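Local coordinates for McyG protein (Microcystis aeruginosa PCC 7806, PDB 4R0M), which probably activates an aromatic acid substrate as its adenylate and loads it onto a carrier protein domain for microcystin synthesis, at residues K331-M336 / I343-G348; N358-L363 / F431-E436; V375-N380 / I387-I392. All blocks are in the same frame, centred on the assembly; numbering follows the deposited sequence.

Interaction 1: K331-M336 / I343-G348; sequences KPAFGM and ITWSAG. With FA5 (adenosine-5'-[phenylalaninyl-phosphate]), chain C.
The antiparallel hairpin of strands 330-336 and 341-345 forms one wall of the aminoacyl-adenylate pocket in this adenylation domain. Its pairing is distorted by a classic beta bulge, in which Ile343 and Thr344 both face Phe334. Phe334 O therefore accepts two bonds in its carbonyl plane, a nearly straight one from Ile343 N (2.8 Å, 174° at the hydrogen) and a second from Thr344 N at 3.2 Å. Phe334 N returns a bond to Thr344 O, which it meets from above the carbonyl plane, and a weak one to Thr344 OG1. That hydroxyl has a stronger partner in Leu363 O. Further along, Ser346 N reaches Pro332 O, while Ser346 OG accepts from Gly348 N in an ST turn just beyond the end of the strand. Phe334 CG stands anti to the backbone N (chi1 178°), so that the ring lies alongside Ile343, whose CG2 touches CD2 of Phe334 at the ring edge, 3.6 Å away. Ala333 CB packs on Trp345 CE3 at 3.5 Å. Toward the ligand, Gly335 O takes the amino N of FA5 at 2.6 Å, and Ala333 O receives a weak bond from the adenine N6. A CB on Gly335 would come within 2.6 Å of FA5 CE1, in the phenyl ring, so this position leaves no room for a side chain. Strand 300-303 pairs with 330-336 and strand 365-366 with 341-345, while helix 196-210 packs against Trp345, and Leu390 of strand 388-394 against Phe334.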
loop_
_atom_site.group_PDB
_atom_site.type_symbol
_atom_site.label_atom_id
_atom_site.label_comp_id
_atom_site.label_asym_id
_atom_site.label_seq_id
_atom_site.Cartn_x
_atom_site.Cartn_y
_atom_site.Cartn_z
ATOM N N LYS A 331 -5.221 8.737 12.305
ATOM C CA LYS A 331 -6.040 9.143 11.168
ATOM C C LYS A 331 -6.315 7.971 10.212
ATOM O O LYS A 331 -5.545 7.733 9.280
ATOM C CB LYS A 331 -5.383 10.309 10.407
ATOM C CG LYS A 331 -4.966 11.510 11.254
ATOM C CD LYS A 331 -6.162 12.260 11.823
ATOM C CE LYS A 331 -5.803 13.676 12.246
ATOM N NZ LYS A 331 -4.881 13.708 13.414
ATOM N N PRO A 332 -7.411 7.223 10.448
ATOM C CA PRO A 332 -7.861 6.270 9.436
ATOM C C PRO A 332 -8.218 6.999 8.144
ATOM O O PRO A 332 -8.834 8.062 8.186
ATOM C CB PRO A 332 -9.107 5.632 10.065
ATOM C CG PRO A 332 -9.466 6.498 11.225
ATOM C CD PRO A 332 -8.187 7.109 11.693
ATOM N N ALA A 333 -7.819 6.441 7.006
ATOM C CA ALA A 333 -8.002 7.117 5.727
ATOM C C ALA A 333 -8.305 6.134 4.607
ATOM O O ALA A 333 -7.982 4.952 4.705
ATOM C CB ALA A 333 -6.761 7.928 5.387
ATOM N N PHE A 334 -8.931 6.629 3.545
ATOM C CA PHE A 334 -9.091 5.839 2.333
ATOM C C PHE A 334 -8.255 6.409 1.195
ATOM O O PHE A 334 -8.176 7.626 1.011
ATOM C CB PHE A 334 -10.560 5.736 1.914
ATOM C CG PHE A 334 -10.770 4.960 0.643
ATOM C CD1 PHE A 334 -10.759 3.569 0.648
ATOM C CD2 PHE A 334 -10.966 5.622 -0.565
ATOM C CE1 PHE A 334 -10.946 2.854 -0.527
ATOM C CE2 PHE A 334 -11.147 4.913 -1.743
ATOM C CZ PHE A 334 -11.140 3.527 -1.722
ATOM N N GLY A 335 -7.637 5.511 0.437
ATOM C CA GLY A 335 -6.892 5.876 -0.754
ATOM C C GLY A 335 -6.631 4.662 -1.622
ATOM O O GLY A 335 -6.895 3.527 -1.219
HETATM N N MSE A 336 -6.123 4.910 -2.825
HETATM C CA MSE A 336 -5.777 3.843 -3.762
HETATM C C MSE A 336 -4.775 4.373 -4.743
HETATM O O MSE A 336 -4.526 5.581 -4.797
HETATM C CB MSE A 336 -7.019 3.294 -4.474
HETATM C CG MSE A 336 -7.819 4.332 -5.255
HETATM SE SE MSE A 336 -9.684 3.720 -5.445
HETATM C CE MSE A 336 -9.363 1.981 -6.320
ATOM N N ILE A 343 -7.318 9.924 -0.341
ATOM C CA ILE A 343 -8.350 10.785 -0.930
ATOM C C ILE A 343 -9.366 11.275 0.114
ATOM O O ILE A 343 -9.957 12.346 -0.048
ATOM C CB ILE A 343 -9.058 10.117 -2.137
ATOM C CG1 ILE A 343 -9.892 11.146 -2.914
ATOM C CG2 ILE A 343 -9.896 8.920 -1.697
ATOM C CD1 ILE A 343 -10.350 10.689 -4.281
ATOM N N THR A 344 -9.572 10.488 1.172
ATOM C CA THR A 344 -10.341 10.937 2.333
ATOM C C THR A 344 -9.481 10.807 3.588
ATOM O O THR A 344 -8.642 9.912 3.678
ATOM C CB THR A 344 -11.668 10.159 2.536
ATOM O OG1 THR A 344 -11.392 8.824 2.982
ATOM C CG2 THR A 344 -12.503 10.116 1.258
ATOM N N TRP A 345 -9.686 11.709 4.544
ATOM C CA TRP A 345 -8.920 11.705 5.789
ATOM C C TRP A 345 -9.829 11.901 6.964
ATOM O O TRP A 345 -10.692 12.781 6.948
ATOM C CB TRP A 345 -7.856 12.799 5.778
ATOM C CG TRP A 345 -6.919 12.745 4.593
ATOM C CD1 TRP A 345 -7.018 13.456 3.401
ATOM C CD2 TRP A 345 -5.704 11.929 4.447
ATOM N NE1 TRP A 345 -5.981 13.148 2.559
ATOM C CE2 TRP A 345 -5.159 12.239 3.122
ATOM C CE3 TRP A 345 -5.038 11.011 5.251
ATOM C CZ2 TRP A 345 -4.000 11.643 2.646
ATOM C CZ3 TRP A 345 -3.870 10.416 4.760
ATOM C CH2 TRP A 345 -3.367 10.725 3.488
ATOM N N SER A 346 -9.645 11.079 7.993
ATOM C CA SER A 346 -10.387 11.226 9.238
ATOM C C SER A 346 -9.918 12.475 9.975
ATOM O O SER A 346 -8.759 12.880 9.849
ATOM C CB SER A 346 -10.197 9.992 10.122
ATOM O OG SER A 346 -10.878 10.121 11.358
ATOM N N ALA A 347 -10.824 13.081 10.737
ATOM C CA ALA A 347 -10.484 14.211 11.597
ATOM C C ALA A 347 -9.718 13.744 12.836
ATOM O O ALA A 347 -9.098 14.547 13.532
ATOM C CB ALA A 347 -11.740 14.972 11.997
ATOM N N GLY A 348 -9.760 12.438 13.092
ATOM C CA GLY A 348 -9.103 11.843 14.250
ATOM C C GLY A 348 -10.074 11.021 15.070
ATOM O O GLY A 348 -11.281 11.276 15.054
HETATM C C FA5 C . -3.371 1.084 -1.508
HETATM O O FA5 C . -3.341 0.088 -0.796
HETATM C CA FA5 C . -3.711 2.427 -0.914
HETATM N N FA5 C . -4.927 2.204 -0.170
HETATM C CB FA5 C . -2.626 2.934 0.048
HETATM C CG FA5 C . -2.879 4.217 0.849
HETATM C CD1 FA5 C . -4.139 4.787 1.035
HETATM C CD2 FA5 C . -1.784 4.855 1.447
HETATM C CE1 FA5 C . -4.296 5.960 1.784
HETATM C CE2 FA5 C . -1.929 6.023 2.204
HETATM C CZ FA5 C . -3.194 6.581 2.372
HETATM P P FA5 C . -3.726 -0.269 -3.840
HETATM O OP1 FA5 C . -2.790 -1.447 -3.800
HETATM O OP2 FA5 C . -4.103 0.313 -5.179
HETATM O OP3 FA5 C . -3.100 0.925 -2.936
HETATM O "O5'" FA5 C . -5.074 -0.738 -3.089
HETATM C "C5'" FA5 C . -6.227 0.094 -2.985
HETATM C "C4'" FA5 C . -7.320 -0.698 -2.284
HETATM O "O4'" FA5 C . -6.983 -0.994 -0.923
HETATM C "C3'" FA5 C . -8.631 0.055 -2.196
HETATM O "O3'" FA5 C . -9.384 -0.035 -3.405
HETATM C "C2'" FA5 C . -9.317 -0.645 -1.046
HETATM O "O2'" FA5 C . -9.957 -1.844 -1.498
HETATM C "C1'" FA5 C . -8.173 -1.029 -0.131
HETATM N N9 FA5 C . -8.095 -0.038 0.974
HETATM C C8 FA5 C . -7.210 0.972 1.062
HETATM N N7 FA5 C . -7.394 1.700 2.191
HETATM C C5 FA5 C . -8.432 1.157 2.852
HETATM C C6 FA5 C . -9.160 1.429 4.117
HETATM N N6 FA5 C . -8.807 2.458 4.921
HETATM N N1 FA5 C . -10.194 0.617 4.443
HETATM C C2 FA5 C . -10.564 -0.411 3.651
HETATM N N3 FA5 C . -9.945 -0.720 2.495
HETATM C C4 FA5 C . -8.894 0.013 2.045
#

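Interaction 2: N358-L363 / F431-E436. With FA5 (adenosine-5'-[phenylalaninyl-phosphate]), chain C.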
loop_
_atom_site.group_PDB
_atom_site.type_symbol
_atom_site.label_atom_id
_atom_site.label_comp_id
_atom_site.label_asym_id
_atom_site.label_seq_id
_atom_site.Cartn_x
_atom_site.Cartn_y
_atom_site.Cartn_z
ATOM N N ASN A 358 -20.362 0.583 15.481
ATOM C CA ASN A 358 -20.466 0.311 14.074
ATOM C C ASN A 358 -20.468 -1.198 13.814
ATOM O O ASN A 358 -21.450 -1.856 14.105
ATOM C CB ASN A 358 -19.564 1.180 13.224
ATOM C CG ASN A 358 -20.079 2.611 13.124
ATOM O OD1 ASN A 358 -20.874 2.940 12.249
ATOM N ND2 ASN A 358 -19.640 3.465 14.036
ATOM N N SER A 359 -19.524 -1.730 13.079
ATOM C CA SER A 359 -18.195 -2.090 13.420
ATOM C C SER A 359 -17.307 -1.479 12.383
ATOM O O SER A 359 -16.341 -2.079 11.964
ATOM C CB SER A 359 -18.060 -3.615 13.376
ATOM O OG SER A 359 -18.857 -4.257 14.360
ATOM N N PHE A 360 -17.682 -0.305 11.917
ATOM C CA PHE A 360 -16.960 0.351 10.862
ATOM C C PHE A 360 -16.361 1.653 11.328
ATOM O O PHE A 360 -16.993 2.427 11.997
ATOM C CB PHE A 360 -17.855 0.522 9.653
ATOM C CG PHE A 360 -18.456 -0.764 9.183
ATOM C CD1 PHE A 360 -17.654 -1.789 8.764
ATOM C CD2 PHE A 360 -19.802 -0.958 9.193
ATOM C CE1 PHE A 360 -18.182 -2.976 8.341
ATOM C CE2 PHE A 360 -20.336 -2.146 8.792
ATOM C CZ PHE A 360 -19.524 -3.157 8.359
ATOM N N VAL A 361 -15.097 1.836 11.017
ATOM C CA VAL A 361 -14.375 3.037 11.298
ATOM C C VAL A 361 -14.610 4.087 10.246
ATOM O O VAL A 361 -14.721 3.775 9.094
ATOM C CB VAL A 361 -12.911 2.726 11.346
ATOM C CG1 VAL A 361 -12.127 3.955 11.674
ATOM C CG2 VAL A 361 -12.669 1.670 12.381
ATOM N N SER A 362 -14.724 5.338 10.650
ATOM C CA SER A 362 -14.830 6.415 9.692
ATOM C C SER A 362 -13.502 6.686 9.050
ATOM O O SER A 362 -12.507 6.797 9.719
ATOM C CB SER A 362 -15.315 7.679 10.367
ATOM O OG SER A 362 -15.361 8.762 9.485
ATOM N N LEU A 363 -13.523 6.820 7.740
ATOM C CA LEU A 363 -12.337 7.168 6.962
ATOM C C LEU A 363 -12.381 8.635 6.518
ATOM O O LEU A 363 -11.600 9.072 5.669
ATOM C CB LEU A 363 -12.169 6.214 5.771
ATOM C CG LEU A 363 -12.174 4.705 6.061
ATOM C CD1 LEU A 363 -11.944 3.922 4.782
ATOM C CD2 LEU A 363 -11.149 4.303 7.112
ATOM N N PHE A 431 -17.320 5.401 5.069
ATOM C CA PHE A 431 -17.173 4.160 5.822
ATOM C C PHE A 431 -17.078 3.003 4.827
ATOM O O PHE A 431 -18.067 2.663 4.174
ATOM C CB PHE A 431 -18.376 3.939 6.748
ATOM C CG PHE A 431 -18.503 4.946 7.865
ATOM C CD1 PHE A 431 -18.983 6.232 7.619
ATOM C CD2 PHE A 431 -18.181 4.594 9.172
ATOM C CE1 PHE A 431 -19.110 7.152 8.650
ATOM C CE2 PHE A 431 -18.310 5.508 10.207
ATOM C CZ PHE A 431 -18.775 6.788 9.945
ATOM N N ILE A 432 -15.892 2.412 4.698
ATOM C CA ILE A 432 -15.717 1.225 3.855
ATOM C C ILE A 432 -16.153 -0.016 4.637
ATOM O O ILE A 432 -15.773 -0.192 5.796
ATOM C CB ILE A 432 -14.262 1.085 3.329
ATOM C CG1 ILE A 432 -13.900 2.243 2.383
ATOM C CG2 ILE A 432 -14.041 -0.259 2.639
ATOM C CD1 ILE A 432 -14.735 2.347 1.123
ATOM N N THR A 433 -16.960 -0.860 3.998
ATOM C CA THR A 433 -17.506 -2.058 4.644
ATOM C C THR A 433 -16.920 -3.350 4.077
ATOM O O THR A 433 -16.766 -4.341 4.796
ATOM C CB THR A 433 -19.045 -2.097 4.562
ATOM O OG1 THR A 433 -19.463 -1.895 3.206
ATOM C CG2 THR A 433 -19.651 -1.011 5.435
ATOM N N GLY A 434 -16.598 -3.335 2.787
ATOM C CA GLY A 434 -15.972 -4.477 2.134
ATOM C C GLY A 434 -15.552 -4.184 0.708
ATOM O O GLY A 434 -15.577 -3.032 0.263
ATOM N N ARG A 435 -15.155 -5.235 -0.001
ATOM C CA ARG A 435 -14.800 -5.142 -1.412
ATOM C C ARG A 435 -15.701 -6.054 -2.245
ATOM O O ARG A 435 -16.088 -7.136 -1.793
ATOM C CB ARG A 435 -13.320 -5.487 -1.621
ATOM C CG ARG A 435 -12.875 -5.464 -3.074
ATOM C CD ARG A 435 -11.415 -5.089 -3.237
ATOM N NE ARG A 435 -11.095 -4.911 -4.652
ATOM C CZ ARG A 435 -11.210 -3.765 -5.320
ATOM N NH1 ARG A 435 -11.624 -2.660 -4.711
ATOM N NH2 ARG A 435 -10.900 -3.725 -6.607
ATOM N N GLU A 436 -16.031 -5.600 -3.454
ATOM C CA GLU A 436 -16.875 -6.352 -4.385
ATOM C C GLU A 436 -16.356 -7.764 -4.644
ATOM O O GLU A 436 -15.145 -7.987 -4.722
ATOM C CB GLU A 436 -17.011 -5.604 -5.714
ATOM C CG GLU A 436 -18.075 -4.521 -5.719
ATOM C CD GLU A 436 -18.399 -4.031 -7.118
ATOM O OE1 GLU A 436 -17.533 -3.382 -7.746
ATOM O OE2 GLU A 436 -19.525 -4.294 -7.593
HETATM C C FA5 C . -3.371 1.084 -1.508
HETATM O O FA5 C . -3.341 0.088 -0.796
HETATM C CA FA5 C . -3.711 2.427 -0.914
HETATM N N FA5 C . -4.927 2.204 -0.170
HETATM C CB FA5 C . -2.626 2.934 0.048
HETATM C CG FA5 C . -2.879 4.217 0.849
HETATM C CD1 FA5 C . -4.139 4.787 1.035
HETATM C CD2 FA5 C . -1.784 4.855 1.447
HETATM C CE1 FA5 C . -4.296 5.960 1.784
HETATM C CE2 FA5 C . -1.929 6.023 2.204
HETATM C CZ FA5 C . -3.194 6.581 2.372
HETATM P P FA5 C . -3.726 -0.269 -3.840
HETATM O OP1 FA5 C . -2.790 -1.447 -3.800
HETATM O OP2 FA5 C . -4.103 0.313 -5.179
HETATM O OP3 FA5 C . -3.100 0.925 -2.936
HETATM O "O5'" FA5 C . -5.074 -0.738 -3.089
HETATM C "C5'" FA5 C . -6.227 0.094 -2.985
HETATM C "C4'" FA5 C . -7.320 -0.698 -2.284
HETATM O "O4'" FA5 C . -6.983 -0.994 -0.923
HETATM C "C3'" FA5 C . -8.631 0.055 -2.196
HETATM O "O3'" FA5 C . -9.384 -0.035 -3.405
HETATM C "C2'" FA5 C . -9.317 -0.645 -1.046
HETATM O "O2'" FA5 C . -9.957 -1.844 -1.498
HETATM C "C1'" FA5 C . -8.173 -1.029 -0.131
HETATM N N9 FA5 C . -8.095 -0.038 0.974
HETATM C C8 FA5 C . -7.210 0.972 1.062
HETATM N N7 FA5 C . -7.394 1.700 2.191
HETATM C C5 FA5 C . -8.432 1.157 2.852
HETATM C C6 FA5 C . -9.160 1.429 4.117
HETATM N N6 FA5 C . -8.807 2.458 4.921
HETATM N N1 FA5 C . -10.194 0.617 4.443
HETATM C C2 FA5 C . -10.564 -0.411 3.651
HETATM N N3 FA5 C . -9.945 -0.720 2.495
HETATM C C4 FA5 C . -8.894 0.013 2.045
#
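Phe360 and Phe431 both set CG anti to their own carbonyl carbon (chi1 -55° and -66°), and Thr433 places CG2 in the same position. The Thr433 methyl is thereby brought squarely over one face of the Phe360 ring in a CH-pi contact, CG2 lying 3.5 Å from the ring centroid and 9° off the normal. The Phe431 ring lies against the backbone of the 358-363 loop: Ser362 CA sits over one face, 3.9 Å from the centroid and offset toward the rim, while Phe360 O meets the ring edge in plane, 3.8 Å from Phe431 CD2. No hydrogen bond joins the two segments here; Ser362 OG turns to Glu429. Strand 429-435 carries a classic beta bulge, Thr433 and Gly434 both facing Leu422, and its side chains reach from this aromatic cluster to the adenylate pocket. The Leu363 and Ile432 side chains cross at about a right angle, Leu363 CD1 touching both Ile432 CG1 and FA5 N6 at 3.5 Å. Ile432 CG2 touches adenine C2 at 3.6 Å. Replacing Phe360 by an alanine would remove the ring under the Thr433 methyl and would probably loosen the loop against the strand, losing also the edge-to-face contact with Phe448. Farther along the strand, the extended Arg435 brings NH1 to 3.7 Å from FA5 O3' and forms a salt bridge with Asp421, whose OD1 is itself hydrogen-bonded to FA5.

Interaction 3: V375-N380 / I387-I392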
loop_
_atom_site.group_PDB
_atom_site.type_symbol
_atom_site.label_atom_id
_atom_site.label_comp_id
_atom_site.label_asym_id
_atom_site.label_seq_id
_atom_site.Cartn_x
_atom_site.Cartn_y
_atom_site.Cartn_z
ATOM N N VAL A 375 -23.392 4.477 -4.696
ATOM C CA VAL A 375 -24.488 4.189 -5.628
ATOM C C VAL A 375 -24.947 2.730 -5.591
ATOM O O VAL A 375 -24.246 1.857 -5.070
ATOM C CB VAL A 375 -24.124 4.566 -7.087
ATOM C CG1 VAL A 375 -23.940 6.070 -7.226
ATOM C CG2 VAL A 375 -22.884 3.816 -7.556
ATOM N N ASP A 376 -26.133 2.484 -6.145
ATOM C CA ASP A 376 -26.645 1.127 -6.334
ATOM C C ASP A 376 -26.153 0.552 -7.666
ATOM O O ASP A 376 -25.316 1.159 -8.338
ATOM C CB ASP A 376 -28.181 1.108 -6.258
ATOM C CG ASP A 376 -28.846 2.068 -7.247
ATOM O OD1 ASP A 376 -28.205 2.483 -8.237
ATOM O OD2 ASP A 376 -30.030 2.404 -7.031
ATOM N N GLN A 377 -26.691 -0.608 -8.043
ATOM C CA GLN A 377 -26.335 -1.284 -9.297
ATOM C C GLN A 377 -26.707 -0.463 -10.536
ATOM O O GLN A 377 -26.131 -0.651 -11.608
ATOM C CB GLN A 377 -27.002 -2.662 -9.367
ATOM C CG GLN A 377 -26.640 -3.613 -8.231
ATOM C CD GLN A 377 -25.366 -4.400 -8.488
ATOM O OE1 GLN A 377 -24.311 -3.832 -8.783
ATOM N NE2 GLN A 377 -25.457 -5.719 -8.366
ATOM N N GLU A 378 -27.666 0.446 -10.368
ATOM C CA GLU A 378 -28.206 1.262 -11.458
ATOM C C GLU A 378 -27.435 2.571 -11.670
ATOM O O GLU A 378 -27.780 3.360 -12.556
ATOM C CB GLU A 378 -29.682 1.582 -11.185
ATOM C CG GLU A 378 -30.619 0.381 -11.194
ATOM C CD GLU A 378 -31.119 0.029 -12.585
ATOM O OE1 GLU A 378 -31.395 0.953 -13.382
ATOM O OE2 GLU A 378 -31.251 -1.179 -12.878
ATOM N N ASN A 379 -26.394 2.786 -10.862
ATOM C CA ASN A 379 -25.642 4.052 -10.829
ATOM C C ASN A 379 -26.463 5.239 -10.316
ATOM O O ASN A 379 -26.258 6.382 -10.735
ATOM C CB ASN A 379 -24.997 4.375 -12.187
ATOM C CG ASN A 379 -23.644 3.711 -12.371
ATOM O OD1 ASN A 379 -23.160 2.988 -11.498
ATOM N ND2 ASN A 379 -23.024 3.960 -13.517
ATOM N N ASN A 380 -27.393 4.952 -9.408
ATOM C CA ASN A 380 -28.173 5.984 -8.735
ATOM C C ASN A 380 -27.715 6.141 -7.288
ATOM O O ASN A 380 -27.608 5.147 -6.565
ATOM C CB ASN A 380 -29.670 5.659 -8.784
ATOM C CG ASN A 380 -30.269 5.851 -10.167
ATOM O OD1 ASN A 380 -30.114 6.906 -10.786
ATOM N ND2 ASN A 380 -30.967 4.831 -10.653
ATOM N N ILE A 387 -25.370 0.419 2.393
ATOM C CA ILE A 387 -24.226 -0.062 1.609
ATOM C C ILE A 387 -24.438 0.052 0.098
ATOM O O ILE A 387 -25.527 -0.220 -0.411
ATOM C CB ILE A 387 -23.872 -1.536 1.952
ATOM C CG1 ILE A 387 -24.115 -1.859 3.439
ATOM C CG2 ILE A 387 -22.446 -1.875 1.522
ATOM C CD1 ILE A 387 -23.163 -1.209 4.423
ATOM N N GLY A 388 -23.382 0.458 -0.604
ATOM C CA GLY A 388 -23.370 0.517 -2.064
ATOM C C GLY A 388 -21.956 0.616 -2.612
ATOM O O GLY A 388 -20.981 0.542 -1.856
ATOM N N ARG A 389 -21.845 0.787 -3.928
ATOM C CA ARG A 389 -20.545 0.859 -4.599
ATOM C C ARG A 389 -19.964 2.270 -4.510
ATOM O O ARG A 389 -20.649 3.253 -4.812
ATOM C CB ARG A 389 -20.647 0.423 -6.068
ATOM C CG ARG A 389 -21.599 -0.736 -6.333
ATOM C CD ARG A 389 -21.268 -1.505 -7.610
ATOM N NE ARG A 389 -20.994 -0.651 -8.769
ATOM C CZ ARG A 389 -21.925 -0.094 -9.542
ATOM N NH1 ARG A 389 -23.212 -0.278 -9.286
ATOM N NH2 ARG A 389 -21.568 0.661 -10.571
ATOM N N LEU A 390 -18.701 2.359 -4.096
ATOM C CA LEU A 390 -18.013 3.643 -3.972
ATOM C C LEU A 390 -17.497 4.134 -5.317
ATOM O O LEU A 390 -16.782 3.416 -6.020
ATOM C CB LEU A 390 -16.863 3.553 -2.960
ATOM C CG LEU A 390 -15.950 4.776 -2.776
ATOM C CD1 LEU A 390 -16.683 5.957 -2.156
ATOM C CD2 LEU A 390 -14.736 4.409 -1.940
ATOM N N GLN A 391 -17.867 5.362 -5.663
ATOM C CA GLN A 391 -17.384 6.007 -6.882
ATOM C C GLN A 391 -16.751 7.358 -6.561
ATOM O O GLN A 391 -17.263 8.116 -5.733
ATOM C CB GLN A 391 -18.509 6.155 -7.910
ATOM C CG GLN A 391 -18.961 4.833 -8.516
ATOM C CD GLN A 391 -20.119 4.975 -9.487
ATOM O OE1 GLN A 391 -20.904 5.923 -9.413
ATOM N NE2 GLN A 391 -20.237 4.020 -10.404
ATOM N N ILE A 392 -15.629 7.643 -7.217
ATOM C CA ILE A 392 -14.820 8.824 -6.906
ATOM C C ILE A 392 -14.504 9.660 -8.148
ATOM O O ILE A 392 -14.462 9.136 -9.263
ATOM C CB ILE A 392 -13.504 8.439 -6.176
ATOM C CG1 ILE A 392 -12.607 7.561 -7.062
ATOM C CG2 ILE A 392 -13.805 7.747 -4.852
ATOM C CD1 ILE A 392 -11.204 7.357 -6.525
#
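Val375 and Arg389 form an antiparallel hydrogen-bonded pair, with Val375 N giving a nearly straight bond to Arg389 O (3.0 Å, 170° at the hydrogen) and Arg389 N returning one to Val375 O at 2.9 Å. Both lie in the plane of the accepting carbonyl. The second polar centre is Asn379 OD1, gripped by two donors: Arg389 NH2 comes in the amide plane at 3.0 Å, and Gln391 NE2, which also bonds Thr418 OG1, from above it at 3.3 Å. Arg389 bends at chi3 (-46°) to make this reach. Asp376 O is only 2.7 Å from Arg389 NH1, but the angle is too poor for a hydrogen bond. These groups close the connection between strands 370-375 and 388-394, two neighbours in the antiparallel sheet of the adenylation domain. The chain leaves Val375 through a type I turn, Asp376 to Asn379, and Asp376 OD1 accepts the backbone N of Asn380 at 2.9 Å, from above the carboxylate plane. Asn379 itself adopts a left-handed backbone conformation. Outward from the polar groups, Val375 CG2 lies over one face of the Arg389 guanidinium and touches Gln391 OE1 at 3.4 Å, an oxygen that is bonded to Arg373 NH2. A CB on Gly388 would run into Val375 O, so close pairing relies on its bare CA. Leu390 turns away from the turn and packs on Ile372, Ile374 and Ile432.

Interactions 1 and 2 are buried and both line the adenylate pocket, whereas interaction 3 is only partly buried, its arginine side chain about 12 Å from the ligand. Backbone hydrogen bonds dominate interaction 1, which sits in the large mixed sheet; interaction 2 holds a loop to a strand mainly by aromatic and methyl contacts, with no hydrogen bond between its two segments; interaction 3 is mainly a polar network around a turn. Interactions 1 and 2 meet where Pro332 CG packs on Val361 CG1, 3.7 Å away. Interactions 2 and 3 reach the same antiparallel sheet, the latter nested in the loop closed by the former. Leu390 of 387-392 bridges them all, touching both Phe334 and Ile432.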